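Local coordinates for putative oxidoreductase YfjR (Streptomyces aurantiacus, PDB 4OQZ), which probably reduces imines with NADPH, as an imine reductase whose nucleotide-binding Rossmann domain is joined to a helical C-terminal domain, at residues L181-A192 against T247-P258. Sequence-based numbering, arbitrary orientation.
Sequences LSYWQAVALADA and TNADSGVDTAFP
In the helical C-terminal domain, the long helix 163-191 packs its last three turns against the connection between helices 234-250 and 256-269, where a Schellman motif at Gly-252 ends the first of them. Gln-185 enters this connection with CG anti to the backbone N (chi1 -173°) and a bend at chi2, bringing its buried amide between the two helix ends. NE2 donates to Asp-254 O at 2.8 Å, almost straight in line with that carbonyl, and also to Asn-248 OD1 at 3.0 Å. Both acceptors lie close to the plane of the Gln-185 amide, yet the second bond reaches OD1 from above the Asn-248 carbonyl plane; the two amide planes stand 75° apart. Asn-248 is itself held through ND2 by Val-244 O. A water 2.9 Å from Gln-185 OE1 accepts from Phe-257 N in the first turn of helix 256-269 and also lies 2.6 Å from Asp-254 OD2; it has more acceptors in reach than protons to give. Were Gln-185 cut back to an alanine, Asp-254 O and Asn-248 OD1 would probably lose this donor and a gap would open beside Pro-258, whose CG and CD pack on the amide carbon. Val-253 sets CG1 against Ala-188 CB and CG2 near Ala-192 CB, while Met-285 of the second subunit also packs on this valine. Leu-189 lies across Thr-247, CD2 meeting CG2 at 3.7 Å. At the other end, Leu-181 CG sits over one face of the Phe-257 ring, 4.2 Å from its centroid, and Ser-182 CA approaches CE2 of the same ring obliquely at 3.4 Å.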
loop_
_atom_site.group_PDB
_atom_site.type_symbol
_atom_site.label_atom_id
_atom_site.label_comp_id
_atom_site.label_asym_id
_atom_site.label_seq_id
_atom_site.Cartn_x
_atom_site.Cartn_y
_atom_site.Cartn_z
ATOM N N LEU A 181 -0.269 7.680 0.731
ATOM C CA LEU A 181 0.405 8.399 1.796
ATOM C C LEU A 181 1.796 7.831 2.082
ATOM O O LEU A 181 2.709 8.621 2.360
ATOM C CB LEU A 181 -0.446 8.443 3.066
ATOM C CG LEU A 181 0.098 9.328 4.231
ATOM C CD1 LEU A 181 0.343 10.782 3.772
ATOM C CD2 LEU A 181 -0.840 9.324 5.392
ATOM N N SER A 182 1.972 6.469 1.962
ATOM C CA SER A 182 3.276 5.827 2.160
ATOM C C SER A 182 4.193 6.247 1.022
ATOM O O SER A 182 5.394 6.428 1.232
ATOM C CB SER A 182 3.152 4.318 2.310
ATOM O OG SER A 182 2.995 3.676 1.048
ATOM N N TYR A 183 3.619 6.425 -0.171
ATOM C CA TYR A 183 4.369 6.969 -1.313
ATOM C C TYR A 183 4.760 8.424 -1.030
ATOM O O TYR A 183 5.908 8.786 -1.268
ATOM C CB TYR A 183 3.635 6.795 -2.664
ATOM C CG TYR A 183 4.449 7.290 -3.849
ATOM C CD1 TYR A 183 5.771 6.889 -4.027
ATOM C CD2 TYR A 183 3.909 8.186 -4.765
ATOM C CE1 TYR A 183 6.521 7.324 -5.112
ATOM C CE2 TYR A 183 4.671 8.679 -5.832
ATOM C CZ TYR A 183 5.985 8.255 -5.990
ATOM O OH TYR A 183 6.757 8.697 -7.028
ATOM N N TRP A 184 3.865 9.241 -0.427
ATOM C CA TRP A 184 4.231 10.646 -0.125
ATOM C C TRP A 184 5.356 10.634 0.899
ATOM O O TRP A 184 6.286 11.410 0.777
ATOM C CB TRP A 184 3.062 11.494 0.402
ATOM C CG TRP A 184 1.835 11.672 -0.457
ATOM C CD1 TRP A 184 0.623 12.124 -0.026
ATOM C CD2 TRP A 184 1.713 11.504 -1.882
ATOM N NE1 TRP A 184 -0.268 12.171 -1.072
ATOM C CE2 TRP A 184 0.378 11.813 -2.226
ATOM C CE3 TRP A 184 2.576 11.046 -2.896
ATOM C CZ2 TRP A 184 -0.104 11.713 -3.538
ATOM C CZ3 TRP A 184 2.099 10.973 -4.194
ATOM C CH2 TRP A 184 0.776 11.302 -4.502
ATOM N N GLN A 185 5.320 9.667 1.853
ATOM C CA GLN A 185 6.391 9.495 2.831
ATOM C C GLN A 185 7.748 9.078 2.198
ATOM O O GLN A 185 8.798 9.554 2.636
ATOM C CB GLN A 185 5.968 8.494 3.911
ATOM C CG GLN A 185 6.965 8.385 5.046
ATOM C CD GLN A 185 6.906 9.535 6.009
ATOM O OE1 GLN A 185 5.830 10.045 6.352
ATOM N NE2 GLN A 185 8.066 9.963 6.473
ATOM N N ALA A 186 7.709 8.201 1.180
ATOM C CA ALA A 186 8.871 7.694 0.441
ATOM C C ALA A 186 9.504 8.833 -0.347
ATOM O O ALA A 186 10.727 9.002 -0.315
ATOM C CB ALA A 186 8.424 6.590 -0.521
ATOM N N VAL A 187 8.668 9.605 -1.059
ATOM C CA VAL A 187 9.097 10.811 -1.828
ATOM C C VAL A 187 9.824 11.781 -0.936
ATOM O O VAL A 187 10.945 12.182 -1.276
ATOM C CB VAL A 187 7.969 11.435 -2.700
ATOM C CG1 VAL A 187 8.407 12.740 -3.375
ATOM C CG2 VAL A 187 7.528 10.446 -3.777
ATOM N N ALA A 188 9.245 12.084 0.251
ATOM C CA ALA A 188 9.839 13.010 1.218
ATOM C C ALA A 188 11.189 12.529 1.742
ATOM O O ALA A 188 12.115 13.335 1.807
ATOM C CB ALA A 188 8.879 13.307 2.367
ATOM N N LEU A 189 11.341 11.218 2.049
ATOM C CA LEU A 189 12.620 10.703 2.546
ATOM C C LEU A 189 13.720 10.686 1.478
ATOM O O LEU A 189 14.845 11.096 1.749
ATOM C CB LEU A 189 12.463 9.312 3.210
ATOM C CG LEU A 189 13.733 8.657 3.774
ATOM C CD1 LEU A 189 14.236 9.371 5.035
ATOM C CD2 LEU A 189 13.495 7.205 4.072
ATOM N N ALA A 190 13.389 10.174 0.287
ATOM C CA ALA A 190 14.273 10.080 -0.867
ATOM C C ALA A 190 14.736 11.475 -1.320
ATOM O O ALA A 190 15.824 11.597 -1.890
ATOM C CB ALA A 190 13.561 9.369 -1.998
ATOM N N ASP A 191 13.926 12.519 -1.045
ATOM C CA ASP A 191 14.265 13.911 -1.380
ATOM C C ASP A 191 15.479 14.369 -0.580
ATOM O O ASP A 191 16.439 14.850 -1.177
ATOM C CB ASP A 191 13.078 14.851 -1.134
ATOM C CG ASP A 191 13.378 16.283 -1.516
ATOM O OD1 ASP A 191 13.765 17.075 -0.613
ATOM O OD2 ASP A 191 13.252 16.611 -2.714
ATOM N N ALA A 192 15.462 14.179 0.759
ATOM C CA ALA A 192 16.561 14.532 1.659
ATOM C C ALA A 192 17.861 13.774 1.324
ATOM O O ALA A 192 18.891 13.996 1.980
ATOM C CB ALA A 192 16.155 14.288 3.104
ATOM N N THR A 247 15.534 6.596 10.302
ATOM C CA THR A 247 15.996 7.074 8.989
ATOM C C THR A 247 15.337 8.412 8.625
ATOM O O THR A 247 16.005 9.309 8.097
ATOM C CB THR A 247 15.690 5.993 7.929
ATOM O OG1 THR A 247 16.320 4.770 8.299
ATOM C CG2 THR A 247 16.138 6.378 6.539
ATOM N N ASN A 248 14.028 8.520 8.862
ATOM C CA ASN A 248 13.255 9.714 8.568
ATOM C C ASN A 248 13.616 10.831 9.549
ATOM O O ASN A 248 13.802 11.978 9.133
ATOM C CB ASN A 248 11.762 9.404 8.574
ATOM C CG ASN A 248 11.312 8.673 7.352
ATOM O OD1 ASN A 248 11.024 9.263 6.312
ATOM N ND2 ASN A 248 11.262 7.364 7.435
ATOM N N ALA A 249 13.781 10.477 10.839
ATOM C CA ALA A 249 14.154 11.426 11.895
ATOM C C ALA A 249 15.582 11.951 11.680
ATOM O O ALA A 249 15.844 13.121 11.956
ATOM C CB ALA A 249 14.027 10.769 13.263
ATOM N N ASP A 250 16.493 11.087 11.168
ATOM C CA ASP A 250 17.890 11.448 10.892
ATOM C C ASP A 250 18.002 12.461 9.749
ATOM O O ASP A 250 18.885 13.312 9.784
ATOM C CB ASP A 250 18.736 10.201 10.560
ATOM C CG ASP A 250 19.083 9.286 11.724
ATOM O OD1 ASP A 250 18.958 9.725 12.891
ATOM O OD2 ASP A 250 19.496 8.133 11.465
ATOM N N SER A 251 17.120 12.342 8.738
ATOM C CA SER A 251 17.070 13.168 7.542
ATOM C C SER A 251 16.274 14.467 7.732
ATOM O O SER A 251 16.202 15.276 6.810
ATOM C CB SER A 251 16.470 12.367 6.394
ATOM O OG SER A 251 17.078 11.093 6.282
ATOM N N GLY A 252 15.686 14.654 8.913
ATOM C CA GLY A 252 14.864 15.816 9.230
ATOM C C GLY A 252 13.443 15.694 8.711
ATOM O O GLY A 252 12.632 16.604 8.904
ATOM N N VAL A 253 13.131 14.561 8.045
ATOM C CA VAL A 253 11.820 14.245 7.465
ATOM C C VAL A 253 10.827 13.936 8.605
ATOM O O VAL A 253 11.223 13.387 9.631
ATOM C CB VAL A 253 11.932 13.065 6.436
ATOM C CG1 VAL A 253 10.585 12.712 5.819
ATOM C CG2 VAL A 253 12.944 13.381 5.337
ATOM N N ASP A 254 9.548 14.292 8.410
ATOM C CA ASP A 254 8.439 14.047 9.338
ATOM C C ASP A 254 8.224 12.536 9.594
ATOM O O ASP A 254 8.138 11.752 8.647
ATOM C CB ASP A 254 7.165 14.712 8.778
ATOM C CG ASP A 254 5.977 14.750 9.714
ATOM O OD1 ASP A 254 6.015 15.541 10.695
ATOM O OD2 ASP A 254 4.971 14.052 9.424
ATOM N N THR A 255 8.164 12.135 10.878
ATOM C CA THR A 255 7.973 10.745 11.315
ATOM C C THR A 255 6.541 10.407 11.763
ATOM O O THR A 255 6.346 9.314 12.291
ATOM C CB THR A 255 8.989 10.347 12.413
ATOM O OG1 THR A 255 8.846 11.192 13.564
ATOM C CG2 THR A 255 10.416 10.338 11.925
ATOM N N ALA A 256 5.542 11.295 11.524
ATOM C CA ALA A 256 4.142 11.068 11.933
ATOM C C ALA A 256 3.493 9.796 11.360
ATOM O O ALA A 256 2.977 8.991 12.134
ATOM C CB ALA A 256 3.278 12.303 11.672
ATOM N N PHE A 257 3.529 9.603 10.029
ATOM C CA PHE A 257 2.988 8.390 9.384
ATOM C C PHE A 257 3.776 7.128 9.783
ATOM O O PHE A 257 3.132 6.192 10.249
ATOM C CB PHE A 257 2.870 8.550 7.864
ATOM C CG PHE A 257 2.320 7.338 7.149
ATOM C CD1 PHE A 257 1.047 6.861 7.432
ATOM C CD2 PHE A 257 3.056 6.705 6.159
ATOM C CE1 PHE A 257 0.536 5.738 6.765
ATOM C CE2 PHE A 257 2.547 5.587 5.500
ATOM C CZ PHE A 257 1.280 5.129 5.783
ATOM N N PRO A 258 5.142 7.088 9.733
ATOM C CA PRO A 258 5.847 5.877 10.178
ATOM C C PRO A 258 5.706 5.588 11.668
ATOM O O PRO A 258 5.745 4.425 12.032
ATOM C CB PRO A 258 7.308 6.156 9.812
ATOM C CG PRO A 258 7.260 7.227 8.783
ATOM C CD PRO A 258 6.112 8.082 9.215
HETATM O O HOH W 1 4.668 11.730 8.338
#